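Local coordinates for J domain-containing protein required for chloroplast accumulation response 1 (Arabidopsis thaliana, PDB 3AG7) that is required, through its co-chaperone-type J domain, for chloroplast photorelocation movement and modulates chloroplast actin filaments, at residues A[6-11]-A[79-84]; A[27-32]-A[91-96]; A[34-39]-A[83-88]; A[66-71]-A[87-92]. All blocks are in the same frame, centred on the assembly; numbering follows the deposited sequence.

Contact 1: residues A[6-11]-A[79-84]; sequences EEIKNI and SANQKY
Ile8 and Tyr84 join the additional N-terminal helix 5-19 of this auxilin-like J domain to the start of helix 80-100. The short helical segments run in similar directions, their axes inclined by 29° and 10.8 Å apart at closest approach, and side chains bridge the gap. Ile8 CD1 makes a CH-pi contact with the Tyr84 ring, 3.7 Å from its centroid and 18° off the normal. Its CG2 branch touches Tyr84 CZ at 3.5 Å, near the hydroxyl end. Ile11 CG2 instead meets the edge of the ring, in its plane, while Ile11 CD1 approaches Asn81 CB crosswise at 4.0 Å. The polar ends bond outside the two segments: Tyr84 OH hydrogen-bonds to Asp12 OD1, farther along helix 5-19, and Asn81 ND2 and OD1 to Gly1 O and Leu3 N of the residual tag, a pairing that belongs to the construct. Helix 80-100 begins with a capping box, in which Gln82 N donates to Ser79 OG (3.0 Å) and Ser79 N donates to Gln82 OE1 (3.1 Å).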
loop_
_atom_site.group_PDB
_atom_site.type_symbol
_atom_site.label_atom_id
_atom_site.label_comp_id
_atom_site.label_asym_id
_atom_site.label_seq_id
_atom_site.Cartn_x
_atom_site.Cartn_y
_atom_site.Cartn_z
ATOM N N GLU A 6 -1.333 -19.049 -10.850
ATOM C CA GLU A 6 -2.596 -19.000 -10.114
ATOM C C GLU A 6 -2.455 -18.094 -8.881
ATOM O O GLU A 6 -3.344 -17.305 -8.569
ATOM C CB GLU A 6 -3.022 -20.405 -9.719
ATOM C CG GLU A 6 -4.440 -20.511 -9.220
ATOM C CD GLU A 6 -4.926 -21.952 -9.125
ATOM O OE1 GLU A 6 -4.304 -22.844 -9.754
ATOM O OE2 GLU A 6 -5.945 -22.176 -8.428
ATOM N N GLU A 7 -1.301 -18.158 -8.240
ATOM C CA GLU A 7 -1.029 -17.326 -7.060
ATOM C C GLU A 7 -0.953 -15.859 -7.407
ATOM O O GLU A 7 -1.549 -15.004 -6.746
ATOM C CB GLU A 7 0.259 -17.807 -6.414
ATOM C CG GLU A 7 0.155 -19.323 -6.026
ATOM C CD GLU A 7 0.844 -20.304 -7.029
ATOM O OE1 GLU A 7 0.234 -20.779 -8.030
ATOM O OE2 GLU A 7 1.990 -20.706 -6.734
ATOM N N ILE A 8 -0.284 -15.570 -8.511
ATOM C CA ILE A 8 -0.185 -14.199 -8.964
ATOM C C ILE A 8 -1.576 -13.674 -9.349
ATOM O O ILE A 8 -1.933 -12.539 -9.001
ATOM C CB ILE A 8 0.805 -14.063 -10.124
ATOM C CG1 ILE A 8 2.262 -14.285 -9.651
ATOM C CG2 ILE A 8 0.660 -12.720 -10.789
ATOM C CD1 ILE A 8 2.798 -13.176 -8.657
ATOM N N LYS A 9 -2.373 -14.471 -10.074
ATOM C CA LYS A 9 -3.708 -13.960 -10.468
ATOM C C LYS A 9 -4.623 -13.727 -9.270
ATOM O O LYS A 9 -5.433 -12.753 -9.245
ATOM C CB LYS A 9 -4.372 -14.888 -11.484
ATOM C CG LYS A 9 -3.975 -14.639 -12.955
ATOM C CD LYS A 9 -2.475 -14.427 -13.228
ATOM C CE LYS A 9 -2.278 -13.659 -14.568
ATOM N NZ LYS A 9 -0.893 -13.839 -15.111
ATOM N N ASN A 10 -4.467 -14.574 -8.258
ATOM C CA ASN A 10 -5.178 -14.408 -6.964
ATOM C C ASN A 10 -4.779 -13.164 -6.174
ATOM O O ASN A 10 -5.626 -12.484 -5.606
ATOM C CB ASN A 10 -5.009 -15.644 -6.075
ATOM C CG ASN A 10 -5.830 -16.827 -6.554
ATOM O OD1 ASN A 10 -6.819 -16.670 -7.270
ATOM N ND2 ASN A 10 -5.451 -18.008 -6.128
ATOM N N ILE A 11 -3.493 -12.845 -6.206
ATOM C CA ILE A 11 -2.978 -11.596 -5.664
ATOM C C ILE A 11 -3.539 -10.428 -6.443
ATOM O O ILE A 11 -4.002 -9.464 -5.858
ATOM C CB ILE A 11 -1.423 -11.585 -5.684
ATOM C CG1 ILE A 11 -0.888 -12.619 -4.663
ATOM C CG2 ILE A 11 -0.873 -10.135 -5.438
ATOM C CD1 ILE A 11 0.685 -12.870 -4.792
ATOM N N SER A 79 9.722 -12.223 0.026
ATOM C CA SER A 79 9.555 -13.257 -1.003
ATOM C C SER A 79 9.196 -12.606 -2.359
ATOM O O SER A 79 8.863 -11.416 -2.406
ATOM C CB SER A 79 8.462 -14.243 -0.572
ATOM O OG SER A 79 7.152 -13.684 -0.790
ATOM N N ALA A 80 9.379 -13.355 -3.447
ATOM C CA ALA A 80 9.029 -12.878 -4.815
ATOM C C ALA A 80 7.558 -12.424 -4.879
ATOM O O ALA A 80 7.233 -11.395 -5.488
ATOM C CB ALA A 80 9.255 -13.995 -5.815
ATOM N N ASN A 81 6.665 -13.177 -4.252
ATOM C CA ASN A 81 5.235 -12.832 -4.296
ATOM C C ASN A 81 4.926 -11.666 -3.405
ATOM O O ASN A 81 4.063 -10.841 -3.744
ATOM C CB ASN A 81 4.366 -14.053 -3.924
ATOM C CG ASN A 81 4.396 -15.126 -5.014
ATOM O OD1 ASN A 81 4.918 -14.881 -6.103
ATOM N ND2 ASN A 81 3.838 -16.310 -4.719
ATOM N N GLN A 82 5.648 -11.552 -2.280
ATOM C CA GLN A 82 5.485 -10.357 -1.452
ATOM C C GLN A 82 5.887 -9.111 -2.256
ATOM O O GLN A 82 5.191 -8.090 -2.233
ATOM C CB GLN A 82 6.275 -10.453 -0.128
ATOM C CG GLN A 82 5.564 -11.380 0.895
ATOM C CD GLN A 82 6.369 -11.540 2.159
ATOM O OE1 GLN A 82 7.582 -11.429 2.120
ATOM N NE2 GLN A 82 5.706 -11.815 3.291
ATOM N N LYS A 83 6.995 -9.209 -2.969
ATOM C CA LYS A 83 7.482 -8.104 -3.770
ATOM C C LYS A 83 6.502 -7.751 -4.874
ATOM O O LYS A 83 6.260 -6.576 -5.156
ATOM C CB LYS A 83 8.865 -8.414 -4.341
ATOM C CG LYS A 83 9.911 -8.282 -3.222
ATOM C CD LYS A 83 11.314 -8.528 -3.694
ATOM C CE LYS A 83 11.613 -9.996 -3.832
ATOM N NZ LYS A 83 13.082 -10.125 -4.017
ATOM N N TYR A 84 5.997 -8.756 -5.551
ATOM C CA TYR A 84 4.936 -8.537 -6.530
ATOM C C TYR A 84 3.709 -7.808 -5.952
ATOM O O TYR A 84 3.274 -6.780 -6.500
ATOM C CB TYR A 84 4.523 -9.872 -7.174
ATOM C CG TYR A 84 3.468 -9.713 -8.237
ATOM C CD1 TYR A 84 3.824 -9.481 -9.576
ATOM C CD2 TYR A 84 2.128 -9.637 -7.901
ATOM C CE1 TYR A 84 2.833 -9.333 -10.558
ATOM C CE2 TYR A 84 1.151 -9.514 -8.862
ATOM C CZ TYR A 84 1.499 -9.329 -10.183
ATOM O OH TYR A 84 0.507 -9.129 -11.129
#

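Contact 2: residues A[27-32]-A[91-96]; sequences RSLLST and ELLQEA
Leu29 is the main bump of this contact, pushing from the short helix 26-30 into a hollow on helix 80-100 lined by Leu92, Leu93 and Ala96. Its CD1 methyl goes deepest: it lies 3.7 Å from Ala96 CB and 4.1 Å from Leu92 CB, and it also touches the backbone at Leu92 O (3.6 Å). Ala96 CB, one helical turn beyond Leu92, forms one wall of the hollow. Leu93 answers with a bump of its own, its CD2 methyl resting 3.7 Å from Leu29 CB and reaching Leu30 CD2 more loosely at 4.2 Å. The surrounding fold extends the packing: Trp18 of helix 5-19 meets Leu29, and Ala64 of helix 54-68 meets both Leu30 and Leu93. Within segment 27-32, the Ser31 hydroxyl and Ser31 N grip Arg27 O from opposite faces of its plane, with OG at 2.7 Å. The Thr32 hydroxyl likewise bonds within its own segment, to Ser28 O. No hydrogen bond spans the two segments, consistent with a contact made by apolar side-chain packing and burial in the interior of the J domain.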
loop_
_atom_site.group_PDB
_atom_site.type_symbol
_atom_site.label_atom_id
_atom_site.label_comp_id
_atom_site.label_asym_id
_atom_site.label_seq_id
_atom_site.Cartn_x
_atom_site.Cartn_y
_atom_site.Cartn_z
ATOM N N ARG A 27 -5.817 8.776 1.650
ATOM C CA ARG A 27 -6.338 8.377 2.957
ATOM C C ARG A 27 -7.135 7.077 2.877
ATOM O O ARG A 27 -7.115 6.251 3.806
ATOM C CB ARG A 27 -7.219 9.485 3.510
ATOM C CG ARG A 27 -6.445 10.715 3.880
ATOM C CD ARG A 27 -7.432 11.790 4.314
ATOM N NE ARG A 27 -6.768 13.039 4.701
ATOM C CZ ARG A 27 -6.561 14.060 3.876
ATOM N NH1 ARG A 27 -6.843 13.950 2.578
ATOM N NH2 ARG A 27 -6.003 15.185 4.327
ATOM N N SER A 28 -7.880 6.895 1.789
ATOM C CA SER A 28 -8.648 5.632 1.624
ATOM C C SER A 28 -7.726 4.403 1.609
ATOM O O SER A 28 -8.054 3.358 2.206
ATOM C CB SER A 28 -9.462 5.653 0.325
ATOM O OG SER A 28 -10.519 6.619 0.368
ATOM N N LEU A 29 -6.596 4.539 0.925
ATOM C CA LEU A 29 -5.587 3.453 0.866
ATOM C C LEU A 29 -4.857 3.318 2.198
ATOM O O LEU A 29 -4.809 2.228 2.756
ATOM C CB LEU A 29 -4.571 3.709 -0.236
ATOM C CG LEU A 29 -5.155 3.822 -1.655
ATOM C CD1 LEU A 29 -4.052 4.283 -2.617
ATOM C CD2 LEU A 29 -5.834 2.490 -2.138
ATOM N N LEU A 30 -4.333 4.419 2.727
ATOM C CA LEU A 30 -3.558 4.361 3.995
ATOM C C LEU A 30 -4.375 3.815 5.199
ATOM O O LEU A 30 -3.854 3.027 5.998
ATOM C CB LEU A 30 -2.960 5.724 4.372
ATOM C CG LEU A 30 -1.870 6.297 3.458
ATOM C CD1 LEU A 30 -1.571 7.790 3.845
ATOM C CD2 LEU A 30 -0.614 5.405 3.513
ATOM N N SER A 31 -5.624 4.244 5.309
ATOM C CA SER A 31 -6.512 3.874 6.407
ATOM C C SER A 31 -6.979 2.399 6.322
ATOM O O SER A 31 -7.637 1.894 7.254
ATOM C CB SER A 31 -7.736 4.814 6.482
ATOM O OG SER A 31 -8.568 4.616 5.365
ATOM N N THR A 32 -6.676 1.734 5.216
ATOM C CA THR A 32 -7.107 0.341 5.004
ATOM C C THR A 32 -5.969 -0.630 4.605
ATOM O O THR A 32 -6.236 -1.786 4.267
ATOM C CB THR A 32 -8.219 0.213 3.930
ATOM O OG1 THR A 32 -7.739 0.668 2.641
ATOM C CG2 THR A 32 -9.483 0.960 4.363
ATOM N N GLU A 91 2.397 1.101 -6.437
ATOM C CA GLU A 91 1.880 1.882 -7.598
ATOM C C GLU A 91 0.639 2.701 -7.240
ATOM O O GLU A 91 0.560 3.895 -7.583
ATOM C CB GLU A 91 1.552 0.977 -8.783
ATOM C CG GLU A 91 2.760 0.367 -9.431
ATOM C CD GLU A 91 2.378 -0.524 -10.621
ATOM O OE1 GLU A 91 1.166 -0.842 -10.810
ATOM O OE2 GLU A 91 3.302 -0.888 -11.377
ATOM N N LEU A 92 -0.315 2.079 -6.533
ATOM C CA LEU A 92 -1.555 2.765 -6.127
ATOM C C LEU A 92 -1.244 3.885 -5.175
ATOM O O LEU A 92 -1.757 4.986 -5.339
ATOM C CB LEU A 92 -2.546 1.795 -5.495
ATOM C CG LEU A 92 -3.140 0.757 -6.452
ATOM C CD1 LEU A 92 -3.661 -0.446 -5.682
ATOM C CD2 LEU A 92 -4.238 1.367 -7.329
ATOM N N LEU A 93 -0.356 3.614 -4.219
ATOM C CA LEU A 93 0.014 4.614 -3.210
ATOM C C LEU A 93 0.665 5.825 -3.881
ATOM O O LEU A 93 0.313 6.980 -3.577
ATOM C CB LEU A 93 0.934 4.001 -2.146
ATOM C CG LEU A 93 0.196 3.115 -1.144
ATOM C CD1 LEU A 93 1.178 2.567 -0.111
ATOM C CD2 LEU A 93 -0.916 3.857 -0.393
ATOM N N GLN A 94 1.589 5.578 -4.815
ATOM C CA GLN A 94 2.285 6.704 -5.451
ATOM C C GLN A 94 1.331 7.599 -6.228
ATOM O O GLN A 94 1.502 8.818 -6.261
ATOM C CB GLN A 94 3.388 6.198 -6.381
ATOM C CG GLN A 94 4.556 5.628 -5.671
ATOM C CD GLN A 94 5.856 6.043 -6.330
ATOM O OE1 GLN A 94 6.326 5.397 -7.269
ATOM N NE2 GLN A 94 6.441 7.149 -5.843
ATOM N N GLU A 95 0.387 6.979 -6.927
ATOM C CA GLU A 95 -0.579 7.701 -7.771
ATOM C C GLU A 95 -1.423 8.542 -6.827
ATOM O O GLU A 95 -1.750 9.691 -7.134
ATOM C CB GLU A 95 -1.449 6.666 -8.529
ATOM C CG GLU A 95 -2.692 7.218 -9.327
ATOM C CD GLU A 95 -3.908 6.216 -9.623
ATOM O OE1 GLU A 95 -4.011 4.993 -9.192
ATOM O OE2 GLU A 95 -4.830 6.728 -10.322
ATOM N N ALA A 96 -1.770 7.967 -5.657
ATOM C CA ALA A 96 -2.617 8.705 -4.720
ATOM C C ALA A 96 -1.883 9.832 -4.011
ATOM O O ALA A 96 -2.466 10.892 -3.761
ATOM C CB ALA A 96 -3.265 7.732 -3.696
#

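Contact 3: residues A[34-39]-A[83-88]; sequences QYILWS and KYMAEK
Met85 reaches from helix 80-100 to Trp38 in the long loop that precedes helix 54-68 of the J domain, and the two side chains run alongside in opposite senses. At its root, Met85 CB points toward the loop but has no loop atom within 4.2 Å. Met85 CG lies against Ile11 CG2 of helix 5-19. The sulfur comes next, and SD forms a Met-aromatic contact at the edge of the indole, 5.4 Å from the centroid of the six-membered ring of Trp38 and 81° off its normal. A bend at chi3 (96°) then places the methyl CE in the angle between the indole edge and the loop backbone. There CE meets Trp38 CE3 at 3.5 Å and Trp38 CZ3 at 3.7 Å, with Ile36 CG1 farther off at 4.4 Å. The modelled approach of CE to the Ile36 carbonyl oxygen is too short to be relied on. Farther round the rim of the indole, Trp38 CH2 meets Ala86 CB at 4.3 Å, also close to the ring plane. Several helices flank this loop: Leu73 of helix 70-75 touches both Trp38 and Ala86, Trp18 of helix 5-19 packs on Ile36, and Val89 of helix 80-100 meets Ile36 one turn beyond Met85.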
loop_
_atom_site.group_PDB
_atom_site.type_symbol
_atom_site.label_atom_id
_atom_site.label_comp_id
_atom_site.label_asym_id
_atom_site.label_seq_id
_atom_site.Cartn_x
_atom_site.Cartn_y
_atom_site.Cartn_z
ATOM N N GLN A 34 -4.162 -2.452 6.366
ATOM C CA GLN A 34 -4.130 -3.645 7.227
ATOM C C GLN A 34 -4.973 -4.756 6.615
ATOM O O GLN A 34 -4.861 -5.922 7.005
ATOM C CB GLN A 34 -4.597 -3.296 8.655
ATOM C CG GLN A 34 -6.027 -2.819 8.755
ATOM C CD GLN A 34 -6.154 -1.296 8.729
ATOM O OE1 GLN A 34 -5.569 -0.614 7.881
ATOM N NE2 GLN A 34 -6.943 -0.754 9.673
ATOM N N TYR A 35 -5.766 -4.384 5.617
ATOM C CA TYR A 35 -6.663 -5.331 4.954
ATOM C C TYR A 35 -6.041 -5.894 3.678
ATOM O O TYR A 35 -6.625 -6.751 3.039
ATOM C CB TYR A 35 -8.012 -4.690 4.659
ATOM C CG TYR A 35 -8.774 -4.363 5.925
ATOM C CD1 TYR A 35 -9.324 -5.378 6.700
ATOM C CD2 TYR A 35 -8.890 -3.055 6.361
ATOM C CE1 TYR A 35 -9.993 -5.095 7.870
ATOM C CE2 TYR A 35 -9.548 -2.760 7.533
ATOM C CZ TYR A 35 -10.097 -3.777 8.282
ATOM O OH TYR A 35 -10.774 -3.479 9.449
ATOM N N ILE A 36 -4.856 -5.426 3.303
ATOM C CA ILE A 36 -4.187 -5.958 2.102
ATOM C C ILE A 36 -2.778 -6.469 2.432
ATOM O O ILE A 36 -2.304 -7.452 1.850
ATOM C CB ILE A 36 -4.200 -4.932 0.912
ATOM C CG1 ILE A 36 -3.743 -5.561 -0.423
ATOM C CG2 ILE A 36 -3.399 -3.705 1.203
ATOM C CD1 ILE A 36 -4.683 -6.644 -0.943
ATOM N N LEU A 37 -2.115 -5.871 3.411
ATOM C CA LEU A 37 -0.766 -6.339 3.705
ATOM C C LEU A 37 -0.732 -7.658 4.487
ATOM O O LEU A 37 -1.640 -7.967 5.262
ATOM C CB LEU A 37 0.001 -5.263 4.464
ATOM C CG LEU A 37 0.164 -3.957 3.662
ATOM C CD1 LEU A 37 0.947 -3.003 4.459
ATOM C CD2 LEU A 37 0.856 -4.242 2.318
ATOM N N TRP A 38 0.347 -8.415 4.307
ATOM C CA TRP A 38 0.544 -9.665 5.047
ATOM C C TRP A 38 0.892 -9.448 6.519
ATOM O O TRP A 38 1.279 -8.344 6.917
ATOM C CB TRP A 38 1.655 -10.474 4.385
ATOM C CG TRP A 38 2.917 -9.722 4.243
ATOM C CD1 TRP A 38 3.955 -9.644 5.151
ATOM C CD2 TRP A 38 3.276 -8.879 3.156
ATOM N NE1 TRP A 38 4.937 -8.811 4.662
ATOM C CE2 TRP A 38 4.559 -8.364 3.424
ATOM C CE3 TRP A 38 2.664 -8.566 1.937
ATOM C CZ2 TRP A 38 5.214 -7.482 2.547
ATOM C CZ3 TRP A 38 3.316 -7.707 1.065
ATOM C CH2 TRP A 38 4.590 -7.200 1.358
ATOM N N SER A 39 0.838 -10.525 7.309
ATOM C CA SER A 39 1.240 -10.478 8.726
ATOM C C SER A 39 2.669 -9.989 8.972
ATOM O O SER A 39 3.609 -10.469 8.347
ATOM C CB SER A 39 1.085 -11.871 9.367
ATOM O OG SER A 39 0.292 -11.760 10.529
ATOM N N LYS A 83 6.995 -9.209 -2.969
ATOM C CA LYS A 83 7.482 -8.104 -3.770
ATOM C C LYS A 83 6.502 -7.751 -4.874
ATOM O O LYS A 83 6.260 -6.576 -5.156
ATOM C CB LYS A 83 8.865 -8.414 -4.341
ATOM C CG LYS A 83 9.911 -8.282 -3.222
ATOM C CD LYS A 83 11.314 -8.528 -3.694
ATOM C CE LYS A 83 11.613 -9.996 -3.832
ATOM N NZ LYS A 83 13.082 -10.125 -4.017
ATOM N N TYR A 84 5.997 -8.756 -5.551
ATOM C CA TYR A 84 4.936 -8.537 -6.530
ATOM C C TYR A 84 3.709 -7.808 -5.952
ATOM O O TYR A 84 3.274 -6.780 -6.500
ATOM C CB TYR A 84 4.523 -9.872 -7.174
ATOM C CG TYR A 84 3.468 -9.713 -8.237
ATOM C CD1 TYR A 84 3.824 -9.481 -9.576
ATOM C CD2 TYR A 84 2.128 -9.637 -7.901
ATOM C CE1 TYR A 84 2.833 -9.333 -10.558
ATOM C CE2 TYR A 84 1.151 -9.514 -8.862
ATOM C CZ TYR A 84 1.499 -9.329 -10.183
ATOM O OH TYR A 84 0.507 -9.129 -11.129
ATOM N N MET A 85 3.182 -8.278 -4.818
ATOM C CA MET A 85 2.019 -7.662 -4.207
ATOM C C MET A 85 2.341 -6.219 -3.857
ATOM O O MET A 85 1.541 -5.306 -4.122
ATOM C CB MET A 85 1.649 -8.443 -2.932
ATOM C CG MET A 85 0.195 -8.530 -2.670
ATOM S SD MET A 85 -0.059 -9.455 -1.154
ATOM C CE MET A 85 -0.190 -8.051 -0.055
ATOM N N ALA A 86 3.517 -6.011 -3.264
ATOM C CA ALA A 86 3.933 -4.673 -2.838
ATOM C C ALA A 86 4.038 -3.727 -4.035
ATOM O O ALA A 86 3.708 -2.573 -3.935
ATOM C CB ALA A 86 5.263 -4.732 -2.121
ATOM N N GLU A 87 4.571 -4.218 -5.146
ATOM C CA GLU A 87 4.740 -3.368 -6.317
ATOM C C GLU A 87 3.368 -2.850 -6.774
ATOM O O GLU A 87 3.205 -1.652 -7.103
ATOM C CB GLU A 87 5.417 -4.161 -7.439
ATOM C CG GLU A 87 5.519 -3.441 -8.776
ATOM C CD GLU A 87 6.099 -4.343 -9.879
ATOM O OE1 GLU A 87 5.351 -4.676 -10.818
ATOM O OE2 GLU A 87 7.262 -4.792 -9.776
ATOM N N LYS A 88 2.360 -3.721 -6.729
ATOM C CA LYS A 88 1.020 -3.266 -7.128
ATOM C C LYS A 88 0.462 -2.261 -6.147
ATOM O O LYS A 88 -0.122 -1.280 -6.550
ATOM C CB LYS A 88 0.067 -4.419 -7.281
ATOM C CG LYS A 88 0.492 -5.404 -8.339
ATOM C CD LYS A 88 0.667 -4.745 -9.678
ATOM C CE LYS A 88 1.295 -5.746 -10.650
ATOM N NZ LYS A 88 1.599 -5.100 -11.952
#

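Contact 4: residues A[66-71]-A[87-92]; sequences LILHPD and EKVFEL
His69 and Pro70, the first two residues of the His-Pro-Asp signature of J domains, rest against Phe90 of helix 80-100 at the break between helix 54-68 and helix 70-75. Phe90 CG is anti to the backbone N (chi1 -171°), and the ring beyond it extends to the interhelical turn. His69 CA and Pro70 CD lie over one face of that ring, each about 4.2 Å above its plane and displaced toward the rim. The His69 imidazole is oblique to it, with centroids 5.8 Å apart and planes at 64°. His69 is both the residue at which helix 54-68 leaves helical geometry and the N-cap position of helix 70-75, and the Phe90 face lies against the chain at this point. In J domains generally the His-Pro-Asp tripeptide is needed to stimulate the ATPase of an Hsp70 partner, and the same role is probable here. Just before the turn, Leu68 CB meets Phe90 CD1 at 4.0 Å. Leu68, which is buried, also crosses Val89 obliquely. Leu68 CD1 touches Val89 CG1 at 3.6 Å, and Leu37 and Leu93 also pack on Leu68.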
loop_
_atom_site.group_PDB
_atom_site.type_symbol
_atom_site.label_atom_id
_atom_site.label_comp_id
_atom_site.label_asym_id
_atom_site.label_seq_id
_atom_site.Cartn_x
_atom_site.Cartn_y
_atom_site.Cartn_z
ATOM N N LEU A 66 8.223 3.027 3.766
ATOM C CA LEU A 66 9.316 2.324 4.416
ATOM C C LEU A 66 9.043 0.845 4.487
ATOM O O LEU A 66 9.988 0.051 4.699
ATOM C CB LEU A 66 9.591 2.900 5.807
ATOM C CG LEU A 66 10.163 4.316 5.775
ATOM C CD1 LEU A 66 10.394 4.779 7.202
ATOM C CD2 LEU A 66 11.461 4.424 4.950
ATOM N N ILE A 67 7.769 0.470 4.351
ATOM C CA ILE A 67 7.358 -0.930 4.240
ATOM C C ILE A 67 7.332 -1.424 2.794
ATOM O O ILE A 67 7.768 -2.554 2.499
ATOM C CB ILE A 67 5.978 -1.176 4.897
ATOM C CG1 ILE A 67 6.092 -0.862 6.381
ATOM C CG2 ILE A 67 5.453 -2.617 4.613
ATOM C CD1 ILE A 67 4.772 -0.908 7.175
ATOM N N LEU A 68 6.781 -0.612 1.909
ATOM C CA LEU A 68 6.402 -1.085 0.570
ATOM C C LEU A 68 7.423 -0.750 -0.537
ATOM O O LEU A 68 7.361 -1.277 -1.668
ATOM C CB LEU A 68 5.026 -0.513 0.201
ATOM C CG LEU A 68 3.845 -1.157 0.903
ATOM C CD1 LEU A 68 2.601 -0.341 0.548
ATOM C CD2 LEU A 68 3.655 -2.634 0.512
ATOM N N HIS A 69 8.365 0.137 -0.232
ATOM C CA HIS A 69 9.346 0.543 -1.223
ATOM C C HIS A 69 10.147 -0.691 -1.649
ATOM O O HIS A 69 10.639 -1.431 -0.796
ATOM C CB HIS A 69 10.273 1.636 -0.640
ATOM C CG HIS A 69 11.230 2.202 -1.645
ATOM N ND1 HIS A 69 11.177 3.505 -2.105
ATOM C CD2 HIS A 69 12.292 1.631 -2.256
ATOM C CE1 HIS A 69 12.160 3.696 -2.972
ATOM N NE2 HIS A 69 12.858 2.581 -3.059
ATOM N N PRO A 70 10.299 -0.917 -2.978
ATOM C CA PRO A 70 10.902 -2.164 -3.443
ATOM C C PRO A 70 12.291 -2.353 -2.865
ATOM O O PRO A 70 12.715 -3.487 -2.633
ATOM C CB PRO A 70 10.945 -1.993 -4.996
ATOM C CG PRO A 70 10.774 -0.585 -5.219
ATOM C CD PRO A 70 10.046 0.014 -4.088
ATOM N N ASP A 71 13.009 -1.262 -2.654
ATOM C CA ASP A 71 14.351 -1.338 -2.084
ATOM C C ASP A 71 14.312 -1.816 -0.639
ATOM O O ASP A 71 15.175 -2.583 -0.214
ATOM C CB ASP A 71 15.065 0.030 -2.159
ATOM C CG ASP A 71 16.540 -0.053 -1.771
ATOM O OD1 ASP A 71 17.242 -0.892 -2.360
ATOM O OD2 ASP A 71 17.012 0.719 -0.899
ATOM N N GLU A 87 4.571 -4.218 -5.146
ATOM C CA GLU A 87 4.740 -3.368 -6.317
ATOM C C GLU A 87 3.368 -2.850 -6.774
ATOM O O GLU A 87 3.205 -1.652 -7.103
ATOM C CB GLU A 87 5.417 -4.161 -7.439
ATOM C CG GLU A 87 5.519 -3.441 -8.776
ATOM C CD GLU A 87 6.099 -4.343 -9.879
ATOM O OE1 GLU A 87 5.351 -4.676 -10.818
ATOM O OE2 GLU A 87 7.262 -4.792 -9.776
ATOM N N LYS A 88 2.360 -3.721 -6.729
ATOM C CA LYS A 88 1.020 -3.266 -7.128
ATOM C C LYS A 88 0.462 -2.261 -6.147
ATOM O O LYS A 88 -0.122 -1.280 -6.550
ATOM C CB LYS A 88 0.067 -4.419 -7.281
ATOM C CG LYS A 88 0.492 -5.404 -8.339
ATOM C CD LYS A 88 0.667 -4.745 -9.678
ATOM C CE LYS A 88 1.295 -5.746 -10.650
ATOM N NZ LYS A 88 1.599 -5.100 -11.952
ATOM N N VAL A 89 0.622 -2.520 -4.843
ATOM C CA VAL A 89 0.088 -1.601 -3.847
ATOM C C VAL A 89 0.837 -0.260 -3.874
ATOM O O VAL A 89 0.242 0.840 -3.787
ATOM C CB VAL A 89 0.124 -2.236 -2.446
ATOM C CG1 VAL A 89 -0.296 -1.225 -1.403
ATOM C CG2 VAL A 89 -0.805 -3.481 -2.421
ATOM N N PHE A 90 2.141 -0.354 -4.069
ATOM C CA PHE A 90 3.001 0.821 -4.092
ATOM C C PHE A 90 2.646 1.704 -5.274
ATOM O O PHE A 90 2.647 2.911 -5.144
ATOM C CB PHE A 90 4.469 0.371 -4.190
ATOM C CG PHE A 90 5.444 1.479 -4.007
ATOM C CD1 PHE A 90 5.537 2.145 -2.788
ATOM C CD2 PHE A 90 6.240 1.889 -5.045
ATOM C CE1 PHE A 90 6.443 3.155 -2.616
ATOM C CE2 PHE A 90 7.149 2.953 -4.866
ATOM C CZ PHE A 90 7.227 3.574 -3.680
ATOM N N GLU A 91 2.397 1.101 -6.437
ATOM C CA GLU A 91 1.880 1.882 -7.598
ATOM C C GLU A 91 0.639 2.701 -7.240
ATOM O O GLU A 91 0.560 3.895 -7.583
ATOM C CB GLU A 91 1.552 0.977 -8.783
ATOM C CG GLU A 91 2.760 0.367 -9.431
ATOM C CD GLU A 91 2.378 -0.524 -10.621
ATOM O OE1 GLU A 91 1.166 -0.842 -10.810
ATOM O OE2 GLU A 91 3.302 -0.888 -11.377
ATOM N N LEU A 92 -0.315 2.079 -6.533
ATOM C CA LEU A 92 -1.555 2.765 -6.127
ATOM C C LEU A 92 -1.244 3.885 -5.175
ATOM O O LEU A 92 -1.757 4.986 -5.339
ATOM C CB LEU A 92 -2.546 1.795 -5.495
ATOM C CG LEU A 92 -3.140 0.757 -6.452
ATOM C CD1 LEU A 92 -3.661 -0.446 -5.682
ATOM C CD2 LEU A 92 -4.238 1.367 -7.329
#

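Overall arrangement
From the N terminus, helix 5-19 is the first to return to helix 80-100, closing the loop of contact 1. Helix 26-30 follows with contact 2, farther along the same helix, so the two loops cross. Contact 3 starts in the loop after helix 26-30 and is nested inside contact 2; contact 4, from the break after helix 54-68, crosses contact 1. All four therefore converge on helix 80-100. Contacts 1 and 3 meet through Ile11 and Met85, contacts 3 and 4 through Leu37 and Leu68, and contacts 2 and 4 through Leu68 and Leu93, whereas the centres of contacts 1 and 2 lie about 19 Å apart and their segments do not touch.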